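Exo beta-1,2-glucooligosaccharide sophorohydrolase (non-reducing end) (Parabacteroides distasonis ATCC 8503, PDB 5Z06) hydrolyses linear beta-1,2-glucan and beta-1,2-glucooligosaccharides of four or more units from the non-reducing end, releasing sophorose. Local coordinates at residues S31-A36 / L54-V59; G63-S68 / A159-T164; M485-W490 / D551-Y556. All coordinates share one frame; numbering follows the deposited sequence.

Contacts 1 and 2 lie side by side in the N-terminal beta region, their centres 10 Å apart, and they touch where Tyr58 CD2 meets Trp66 NE1 at 3.4 Å. Contact 1 belongs to the larger antiparallel sheet and contact 2 to a five-stranded one; strands 53-59 and 65-71 follow each other in the chain and carry it from the first sheet to the second. The Glu55 side chain is about 12 Å from the bound calcium ion. Contact 3 comes last, in the glycoamylase-like region across the chain's centre, its own centre about 58 Å and 61 Å from those of contacts 1 and 2, so it lies in a separate part of the molecule.

Contact 1. Residues S31-A36 / L54-V59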
loop_
_atom_site.group_PDB
_atom_site.type_symbol
_atom_site.label_atom_id
_atom_site.label_comp_id
_atom_site.label_asym_id
_atom_site.label_seq_id
_atom_site.Cartn_x
_atom_site.Cartn_y
_atom_site.Cartn_z
ATOM N N SER A 31 10.118 33.685 -20.312
ATOM C CA SER A 31 9.075 32.676 -20.373
ATOM C C SER A 31 8.581 32.337 -18.967
ATOM O O SER A 31 9.206 32.669 -17.956
ATOM C CB SER A 31 9.567 31.416 -21.102
ATOM O OG SER A 31 9.601 31.646 -22.484
ATOM N N TRP A 32 7.449 31.663 -18.920
ATOM C CA TRP A 32 6.863 31.300 -17.677
ATOM C C TRP A 32 6.052 30.048 -17.849
ATOM O O TRP A 32 5.504 29.797 -18.909
ATOM C CB TRP A 32 6.008 32.445 -17.130
ATOM C CG TRP A 32 5.410 32.121 -15.813
ATOM C CD1 TRP A 32 6.079 31.830 -14.644
ATOM C CD2 TRP A 32 4.022 31.979 -15.523
ATOM N NE1 TRP A 32 5.179 31.539 -13.643
ATOM C CE2 TRP A 32 3.911 31.622 -14.156
ATOM C CE3 TRP A 32 2.854 32.133 -16.274
ATOM C CZ2 TRP A 32 2.684 31.429 -13.541
ATOM C CZ3 TRP A 32 1.625 31.931 -15.647
ATOM C CH2 TRP A 32 1.557 31.599 -14.296
ATOM N N ILE A 33 6.055 29.225 -16.811
ATOM C CA ILE A 33 5.075 28.168 -16.675
ATOM C C ILE A 33 4.592 28.122 -15.230
ATOM O O ILE A 33 5.383 28.215 -14.280
ATOM C CB ILE A 33 5.589 26.788 -17.155
ATOM C CG1 ILE A 33 4.493 25.746 -16.992
ATOM C CG2 ILE A 33 6.872 26.366 -16.423
ATOM C CD1 ILE A 33 4.699 24.514 -17.840
ATOM N N LYS A 34 3.280 27.975 -15.082
ATOM C CA LYS A 34 2.669 27.998 -13.789
ATOM C C LYS A 34 3.062 26.720 -13.092
ATOM O O LYS A 34 2.974 25.642 -13.681
ATOM C CB LYS A 34 1.145 28.096 -13.909
ATOM C CG LYS A 34 0.453 28.316 -12.580
ATOM C CD LYS A 34 -1.051 28.339 -12.762
ATOM C CE LYS A 34 -1.801 28.226 -11.464
ATOM N NZ LYS A 34 -3.280 28.197 -11.685
ATOM N N ASN A 35 3.492 26.856 -11.841
ATOM C CA ASN A 35 3.970 25.728 -11.064
ATOM C C ASN A 35 3.887 26.031 -9.584
ATOM O O ASN A 35 3.939 27.183 -9.177
ATOM C CB ASN A 35 5.431 25.399 -11.418
ATOM C CG ASN A 35 6.403 26.453 -10.915
ATOM O OD1 ASN A 35 7.043 26.261 -9.891
ATOM N ND2 ASN A 35 6.483 27.583 -11.607
ATOM N N ALA A 36 3.759 24.973 -8.796
ATOM C CA ALA A 36 3.870 25.037 -7.352
ATOM C C ALA A 36 5.069 24.188 -7.035
ATOM O O ALA A 36 5.053 22.988 -7.305
ATOM C CB ALA A 36 2.623 24.463 -6.703
ATOM N N LEU A 54 -4.225 18.138 -15.271
ATOM C CA LEU A 54 -3.048 18.930 -15.078
ATOM C C LEU A 54 -3.185 20.220 -15.847
ATOM O O LEU A 54 -3.617 20.230 -17.011
ATOM C CB LEU A 54 -1.810 18.172 -15.534
ATOM C CG LEU A 54 -1.487 16.933 -14.704
ATOM C CD1 LEU A 54 -0.326 16.198 -15.332
ATOM C CD2 LEU A 54 -1.106 17.336 -13.298
ATOM N N GLU A 55 -2.807 21.307 -15.183
ATOM C CA GLU A 55 -2.888 22.617 -15.767
ATOM C C GLU A 55 -1.547 22.930 -16.359
ATOM O O GLU A 55 -0.530 22.869 -15.686
ATOM C CB GLU A 55 -3.240 23.674 -14.727
ATOM C CG GLU A 55 -3.662 24.985 -15.371
ATOM C CD GLU A 55 -3.620 26.164 -14.432
ATOM O OE1 GLU A 55 -3.689 25.954 -13.210
ATOM O OE2 GLU A 55 -3.497 27.312 -14.925
ATOM N N LEU A 56 -1.558 23.283 -17.631
ATOM C CA LEU A 56 -0.350 23.679 -18.297
ATOM C C LEU A 56 -0.544 25.126 -18.745
ATOM O O LEU A 56 -1.083 25.389 -19.823
ATOM C CB LEU A 56 -0.061 22.721 -19.460
ATOM C CG LEU A 56 1.357 22.864 -19.998
ATOM C CD1 LEU A 56 2.336 22.127 -19.102
ATOM C CD2 LEU A 56 1.462 22.345 -21.427
ATOM N N THR A 57 -0.144 26.056 -17.884
ATOM C CA THR A 57 -0.293 27.488 -18.164
ATOM C C THR A 57 1.094 28.035 -18.337
ATOM O O THR A 57 1.944 27.912 -17.446
ATOM C CB THR A 57 -1.090 28.221 -17.083
ATOM O OG1 THR A 57 -2.450 27.800 -17.177
ATOM C CG2 THR A 57 -1.035 29.747 -17.250
ATOM N N TYR A 58 1.328 28.609 -19.512
ATOM C CA TYR A 58 2.661 29.026 -19.895
ATOM C C TYR A 58 2.681 30.275 -20.748
ATOM O O TYR A 58 1.697 30.631 -21.383
ATOM C CB TYR A 58 3.377 27.892 -20.644
ATOM C CG TYR A 58 2.670 27.473 -21.906
ATOM C CD1 TYR A 58 1.642 26.521 -21.868
ATOM C CD2 TYR A 58 2.993 28.056 -23.142
ATOM C CE1 TYR A 58 0.980 26.130 -23.029
ATOM C CE2 TYR A 58 2.329 27.679 -24.320
ATOM C CZ TYR A 58 1.321 26.732 -24.257
ATOM O OH TYR A 58 0.647 26.359 -25.397
ATOM N N VAL A 59 3.854 30.901 -20.752
ATOM C CA VAL A 59 4.218 31.965 -21.660
ATOM C C VAL A 59 5.511 31.525 -22.333
ATOM O O VAL A 59 6.536 31.333 -21.683
ATOM C CB VAL A 59 4.433 33.300 -20.921
ATOM C CG1 VAL A 59 4.816 34.404 -21.900
ATOM C CG2 VAL A 59 3.165 33.692 -20.168
HETATM O O HOH W 1 1.054 24.973 -15.632
#
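Methyl CG2 of Thr57 butts against the benzo part of the Trp32 indole, 3.8 Å from CZ3, and Val59 brings its own CG2 to the rim of the same ring, near the ring plane. With CG anti to the backbone N (chi1 -178°) and the ring turned by a chi2 of 61°, the CE3-CZ3 edge of the indole fits the notch between these two methyls. Tyr27 meets the ring edge-to-face. On the other face of the strands, Ile33 pushes CD1 against Leu56 CD1 at 3.6 Å, and its CB faces that of Tyr58. The backbones are a short antiparallel ladder: Trp32 N donates to Val59 O at 2.9 Å, Val59 N returns a bond to Trp32 O, and Lys34 N reaches Thr57 O at 2.7 Å. This places strand 32-33 beside strand 53-59 in the larger sheet of a two-sheet packing, for Ile33 and Leu56 both touch Ser68 of the facing sheet. Past Lys34 the direct ladder gives way to a water, which donates to Lys34 O and Glu55 O and accepts from Thr57 N at 2.8 Å. Beyond the water, the extended Lys34 side chain crosses Glu55 obliquely, and NZ forms a salt bridge to the syn lone pair of OE1 at 2.7 Å. The other carboxylate oxygen, OE2, is met on its anti side by Thr57 OG1, which also bonds to Thr171. The carboxylate is fixed at both oxygens, and the lysine is likely to favour its charged form. At the opposite end of the ladder, Ser31 CB lies 3.1 Å from Val59 O, while Ser31 OG bonds to Ala61 N.

Contact 2. Residues G63-S68 / A159-T164; sequences GGDWYS and ALRPGT. With GOL (glycerol), chain F.
Ser68 and Leu160 make an antiparallel hydrogen-bonded pair that joins two neighbouring strands of the five-stranded sheet: Ser68 N donates to Leu160 O at 2.9 Å, and Leu160 N to Ser68 O. The short strand segments run 161° apart in direction. Towards the end of the pairing, Pro162 lies over one face of the Trp66 indole. Its CG stands 3.8 Å from the centroid of the five-membered ring, only 13° off the normal, a CH-pi contact. Pro162 N and Arg161 C lie over the same face of the indole, toward the rim of its benzo part, and Trp66 CZ3 meets Leu160 CB at 3.9 Å. A chi1 of 61° sets Trp66 CG between the backbone N and carbonyl carbon, the start from which the indole reaches Pro162. Trp66 faces the inside of the two-sheet packing, where it touches Ile33 and the ring of Tyr58, and its buried NE1 bonds to Ser60 OG. An alanine in place of Trp66 would probably leave a gap beneath Pro162 and deprive Ser60 OG of its indole partner. On the other side of the strands, Asp65 OD2 forms a salt bridge with Arg161 NH1 at 2.7 Å, the carboxylate and guanidinium planes being nearly parallel. A glycerol, probably from the crystallisation liquor, takes bonds from Arg161: NH2 to O1 at 2.8 Å and NH1 to O2 at 3.3 Å. Tyr67 CD1 sits 4.1 Å above the centre of the guanidinium plane, although ring and guanidinium are too steeply inclined for a stack. Further along that ring, CE1 rests on Ala159 CB, and the hydroxyl bonds to Glu69 and Tyr114.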
loop_
_atom_site.group_PDB
_atom_site.type_symbol
_atom_site.label_atom_id
_atom_site.label_comp_id
_atom_site.label_asym_id
_atom_site.label_seq_id
_atom_site.Cartn_x
_atom_site.Cartn_y
_atom_site.Cartn_z
ATOM N N GLY A 63 13.569 34.370 -26.342
ATOM C CA GLY A 63 14.722 34.433 -25.454
ATOM C C GLY A 63 14.562 33.713 -24.122
ATOM O O GLY A 63 15.496 33.686 -23.322
ATOM N N GLY A 64 13.383 33.149 -23.870
ATOM C CA GLY A 64 13.131 32.434 -22.636
ATOM C C GLY A 64 12.896 30.986 -22.973
ATOM O O GLY A 64 12.862 30.590 -24.136
ATOM N N ASP A 65 12.696 30.191 -21.940
ATOM C CA ASP A 65 12.371 28.798 -22.136
ATOM C C ASP A 65 11.497 28.328 -20.997
ATOM O O ASP A 65 11.510 28.914 -19.924
ATOM C CB ASP A 65 13.657 27.970 -22.185
ATOM C CG ASP A 65 13.506 26.692 -22.995
ATOM O OD1 ASP A 65 12.543 26.536 -23.792
ATOM O OD2 ASP A 65 14.374 25.828 -22.823
ATOM N N TRP A 66 10.716 27.289 -21.253
ATOM C CA TRP A 66 10.104 26.541 -20.193
ATOM C C TRP A 66 10.137 25.063 -20.505
ATOM O O TRP A 66 10.259 24.650 -21.656
ATOM C CB TRP A 66 8.680 27.041 -19.889
ATOM C CG TRP A 66 7.680 26.949 -20.989
ATOM C CD1 TRP A 66 7.264 27.959 -21.811
ATOM C CD2 TRP A 66 6.920 25.797 -21.362
ATOM N NE1 TRP A 66 6.303 27.507 -22.672
ATOM C CE2 TRP A 66 6.070 26.184 -22.424
ATOM C CE3 TRP A 66 6.879 24.481 -20.907
ATOM C CZ2 TRP A 66 5.184 25.297 -23.036
ATOM C CZ3 TRP A 66 6.003 23.604 -21.505
ATOM C CH2 TRP A 66 5.174 24.008 -22.569
ATOM N N TYR A 67 10.041 24.276 -19.442
ATOM C CA TYR A 67 10.047 22.838 -19.526
ATOM C C TYR A 67 8.989 22.307 -18.571
ATOM O O TYR A 67 8.841 22.802 -17.442
ATOM C CB TYR A 67 11.410 22.298 -19.133
ATOM C CG TYR A 67 11.455 20.795 -19.171
ATOM C CD1 TYR A 67 11.514 20.118 -20.384
ATOM C CD2 TYR A 67 11.400 20.044 -17.989
ATOM C CE1 TYR A 67 11.529 18.737 -20.419
ATOM C CE2 TYR A 67 11.417 18.664 -18.014
ATOM C CZ TYR A 67 11.481 18.019 -19.218
ATOM O OH TYR A 67 11.501 16.665 -19.237
ATOM N N SER A 68 8.255 21.313 -19.027
ATOM C CA SER A 68 7.419 20.562 -18.144
ATOM C C SER A 68 7.531 19.106 -18.474
ATOM O O SER A 68 7.787 18.749 -19.612
ATOM C CB SER A 68 5.973 20.984 -18.273
ATOM O OG SER A 68 5.247 20.390 -17.235
ATOM N N ALA A 159 7.446 14.799 -21.850
ATOM C CA ALA A 159 8.095 16.096 -21.766
ATOM C C ALA A 159 7.394 17.112 -22.646
ATOM O O ALA A 159 6.912 16.787 -23.739
ATOM C CB ALA A 159 9.549 15.977 -22.179
ATOM N N LEU A 160 7.340 18.352 -22.159
ATOM C CA LEU A 160 6.685 19.428 -22.881
ATOM C C LEU A 160 7.587 20.624 -22.925
ATOM O O LEU A 160 8.270 20.940 -21.947
ATOM C CB LEU A 160 5.357 19.791 -22.244
ATOM C CG LEU A 160 4.358 18.643 -22.233
ATOM C CD1 LEU A 160 3.282 18.877 -21.185
ATOM C CD2 LEU A 160 3.740 18.440 -23.607
ATOM N N ARG A 161 7.592 21.262 -24.090
ATOM C CA ARG A 161 8.436 22.401 -24.364
ATOM C C ARG A 161 7.635 23.421 -25.145
ATOM O O ARG A 161 6.578 23.089 -25.689
ATOM C CB ARG A 161 9.668 21.969 -25.168
ATOM C CG ARG A 161 10.879 21.643 -24.325
ATOM C CD ARG A 161 12.200 22.035 -25.010
ATOM N NE ARG A 161 13.333 21.743 -24.139
ATOM C CZ ARG A 161 13.652 22.427 -23.031
ATOM N NH1 ARG A 161 12.940 23.494 -22.633
ATOM N NH2 ARG A 161 14.703 22.041 -22.305
ATOM N N PRO A 162 8.135 24.667 -25.204
ATOM C CA PRO A 162 7.430 25.704 -25.947
ATOM C C PRO A 162 7.178 25.321 -27.409
ATOM O O PRO A 162 7.981 24.603 -28.028
ATOM C CB PRO A 162 8.406 26.897 -25.897
ATOM C CG PRO A 162 9.286 26.642 -24.746
ATOM C CD PRO A 162 9.445 25.156 -24.730
ATOM N N GLY A 163 6.055 25.781 -27.933
ATOM C CA GLY A 163 5.882 25.882 -29.361
ATOM C C GLY A 163 6.449 27.230 -29.750
ATOM O O GLY A 163 7.505 27.646 -29.252
ATOM N N THR A 164 5.719 27.922 -30.627
ATOM C CA THR A 164 6.074 29.267 -31.042
ATOM C C THR A 164 6.200 30.139 -29.808
ATOM O O THR A 164 5.274 30.232 -29.013
ATOM C CB THR A 164 4.990 29.884 -31.955
ATOM O OG1 THR A 164 4.648 28.960 -32.992
ATOM C CG2 THR A 164 5.476 31.178 -32.572
HETATM C C1 GOL F . 14.958 23.622 -18.493
HETATM O O1 GOL F . 14.878 22.645 -19.545
HETATM C C2 GOL F . 14.786 25.080 -18.943
HETATM O O2 GOL F . 13.806 25.180 -19.968
HETATM C C3 GOL F . 14.275 25.969 -17.818
HETATM O O3 GOL F . 15.194 26.091 -16.720
#

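Contact 3. Residues M485-W490 / D551-Y556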
loop_
_atom_site.group_PDB
_atom_site.type_symbol
_atom_site.label_atom_id
_atom_site.label_comp_id
_atom_site.label_asym_id
_atom_site.label_seq_id
_atom_site.Cartn_x
_atom_site.Cartn_y
_atom_site.Cartn_z
ATOM N N MET A 485 18.104 -19.944 21.607
ATOM C CA MET A 485 18.216 -19.214 20.355
ATOM C C MET A 485 17.610 -17.817 20.409
ATOM O O MET A 485 18.033 -16.934 19.663
ATOM C CB MET A 485 17.573 -20.013 19.233
ATOM C CG MET A 485 18.225 -21.365 19.024
ATOM S SD MET A 485 19.841 -21.179 18.274
ATOM C CE MET A 485 20.719 -22.545 19.043
ATOM N N TYR A 486 16.624 -17.630 21.282
ATOM C CA TYR A 486 16.114 -16.315 21.592
ATOM C C TYR A 486 17.205 -15.360 22.087
ATOM O O TYR A 486 17.203 -14.193 21.712
ATOM C CB TYR A 486 15.016 -16.386 22.644
ATOM C CG TYR A 486 14.431 -15.032 22.936
ATOM C CD1 TYR A 486 13.364 -14.532 22.187
ATOM C CD2 TYR A 486 14.957 -14.233 23.958
ATOM C CE1 TYR A 486 12.820 -13.287 22.470
ATOM C CE2 TYR A 486 14.435 -12.983 24.230
ATOM C CZ TYR A 486 13.368 -12.516 23.482
ATOM O OH TYR A 486 12.878 -11.281 23.747
ATOM N N TYR A 487 18.125 -15.838 22.920
ATOM C CA TYR A 487 19.224 -14.970 23.419
ATOM C C TYR A 487 20.455 -14.981 22.553
ATOM O O TYR A 487 21.120 -13.965 22.419
ATOM C CB TYR A 487 19.588 -15.305 24.877
ATOM C CG TYR A 487 18.464 -14.936 25.798
ATOM C CD1 TYR A 487 18.194 -13.602 26.081
ATOM C CD2 TYR A 487 17.611 -15.904 26.313
ATOM C CE1 TYR A 487 17.138 -13.244 26.900
ATOM C CE2 TYR A 487 16.567 -15.555 27.135
ATOM C CZ TYR A 487 16.342 -14.221 27.422
ATOM O OH TYR A 487 15.307 -13.863 28.221
ATOM N N SER A 488 20.756 -16.128 21.968
ATOM C CA SER A 488 21.976 -16.296 21.186
ATOM C C SER A 488 21.805 -15.678 19.797
ATOM O O SER A 488 22.778 -15.234 19.191
ATOM C CB SER A 488 22.318 -17.778 21.088
ATOM O OG SER A 488 21.490 -18.442 20.133
ATOM N N GLY A 489 20.559 -15.640 19.312
ATOM C CA GLY A 489 20.239 -15.145 17.978
ATOM C C GLY A 489 19.529 -13.819 17.998
ATOM O O GLY A 489 20.152 -12.771 17.819
ATOM N N TRP A 490 18.218 -13.876 18.221
ATOM C CA TRP A 490 17.397 -12.680 18.347
ATOM C C TRP A 490 18.085 -11.594 19.203
ATOM O O TRP A 490 18.321 -10.489 18.717
ATOM C CB TRP A 490 16.042 -13.059 18.920
ATOM C CG TRP A 490 15.316 -11.959 19.455
ATOM C CD1 TRP A 490 15.169 -11.650 20.751
ATOM C CD2 TRP A 490 14.646 -10.945 18.707
ATOM N NE1 TRP A 490 14.400 -10.521 20.882
ATOM C CE2 TRP A 490 14.071 -10.060 19.638
ATOM C CE3 TRP A 490 14.421 -10.737 17.338
ATOM C CZ2 TRP A 490 13.316 -8.944 19.259
ATOM C CZ3 TRP A 490 13.650 -9.626 16.956
ATOM C CH2 TRP A 490 13.119 -8.743 17.919
ATOM N N ASP A 551 11.124 -11.090 28.622
ATOM C CA ASP A 551 12.430 -11.756 28.614
ATOM C C ASP A 551 13.251 -11.211 29.793
ATOM O O ASP A 551 12.697 -10.526 30.673
ATOM C CB ASP A 551 13.117 -11.619 27.240
ATOM C CG ASP A 551 13.517 -10.187 26.877
ATOM O OD1 ASP A 551 13.528 -9.259 27.713
ATOM O OD2 ASP A 551 13.830 -9.993 25.705
ATOM N N LYS A 552 14.552 -11.498 29.833
ATOM C CA LYS A 552 15.366 -11.042 30.965
ATOM C C LYS A 552 15.553 -9.512 31.014
ATOM O O LYS A 552 15.842 -8.957 32.061
ATOM C CB LYS A 552 16.692 -11.801 31.013
ATOM C CG LYS A 552 17.766 -11.400 30.014
ATOM C CD LYS A 552 18.809 -12.527 29.838
ATOM C CE LYS A 552 20.258 -12.046 29.743
ATOM N NZ LYS A 552 20.895 -11.927 31.090
ATOM N N TYR A 553 15.322 -8.845 29.889
ATOM C CA TYR A 553 15.501 -7.392 29.750
ATOM C C TYR A 553 14.283 -6.522 29.982
ATOM O O TYR A 553 14.391 -5.479 30.589
ATOM C CB TYR A 553 15.964 -7.116 28.348
ATOM C CG TYR A 553 17.172 -7.903 27.991
ATOM C CD1 TYR A 553 18.351 -7.753 28.709
ATOM C CD2 TYR A 553 17.147 -8.804 26.956
ATOM C CE1 TYR A 553 19.488 -8.472 28.379
ATOM C CE2 TYR A 553 18.274 -9.523 26.615
ATOM C CZ TYR A 553 19.445 -9.354 27.325
ATOM O OH TYR A 553 20.565 -10.079 26.969
ATOM N N THR A 554 13.132 -6.930 29.469
ATOM C CA THR A 554 11.941 -6.110 29.553
ATOM C C THR A 554 10.710 -6.940 29.301
ATOM O O THR A 554 10.770 -7.989 28.641
ATOM C CB THR A 554 11.979 -4.943 28.503
ATOM O OG1 THR A 554 10.831 -4.092 28.650
ATOM C CG2 THR A 554 12.045 -5.467 27.054
ATOM N N ASN A 555 9.592 -6.453 29.813
ATOM C CA ASN A 555 8.290 -6.836 29.308
ATOM C C ASN A 555 8.070 -6.104 27.960
ATOM O O ASN A 555 8.385 -4.917 27.854
ATOM C CB ASN A 555 7.236 -6.409 30.279
ATOM C CG ASN A 555 5.859 -6.656 29.746
ATOM O OD1 ASN A 555 5.194 -5.735 29.249
ATOM N ND2 ASN A 555 5.439 -7.914 29.784
ATOM N N TYR A 556 7.519 -6.790 26.957
ATOM C CA TYR A 556 7.402 -6.195 25.618
ATOM C C TYR A 556 6.251 -5.214 25.406
ATOM O O TYR A 556 6.417 -4.265 24.663
ATOM C CB TYR A 556 7.565 -7.241 24.478
ATOM C CG TYR A 556 9.018 -7.486 24.363
ATOM C CD1 TYR A 556 9.821 -6.623 23.644
ATOM C CD2 TYR A 556 9.623 -8.443 25.145
ATOM C CE1 TYR A 556 11.186 -6.766 23.620
ATOM C CE2 TYR A 556 10.996 -8.613 25.126
ATOM C CZ TYR A 556 11.778 -7.765 24.374
ATOM O OH TYR A 556 13.136 -7.923 24.356
HETATM O O HOH W 2 20.861 -11.957 24.866
#
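The Tyr487 ring has Tyr553 CE2 at its edge, 3.9 Å from CE1, and Tyr486 CD2 over the centre of one face. The Tyr486 ring in turn is backed by Trp490 CD1 over one face, offset toward the rim, and meets Asp551 OD2 at its edge. Tyr486 and Tyr487 join helix 485-490 to Asp551, Lys552 and Tyr553 of the turn before helix 556-573, in a region of the six-hairpin glycosidase clan, consistent with an (alpha/alpha)6 barrel. Asp551 OD1 forms an Asx turn by accepting from Tyr553 N, extended to an Asx motif by Thr554 N, each at 2.9 Å, the first from above the carboxylate plane and the second nearly along the C-O direction. OD2 is gripped by two phenols. Tyr486 OH donates at 2.5 Å on the anti side and Tyr556 OH at 2.6 Å on the syn side, both from the same face of the carboxylate. With four donors on its two oxygens, the carboxylate has little freedom to rotate. The Asp551 chi1 of 66° sets CG between the backbone N and carbonyl carbon, and the Tyr486 ring stands 68° from the carboxylate plane. Tyr556 OH has a further partner in Tyr513 OH. Beside this cluster, Lys552 lays its CG over the centre of the Tyr553 ring and brings CD to within 3.5 Å of Tyr487 CE1. A water donates to Tyr487 O and is hydrogen-bonded to Tyr553 OH, a further, water-mediated link. At the tip of Tyr487, OH accepts the backbone N-H of Lys552 at 3.0 Å, with an angle of 148° at the hydrogen.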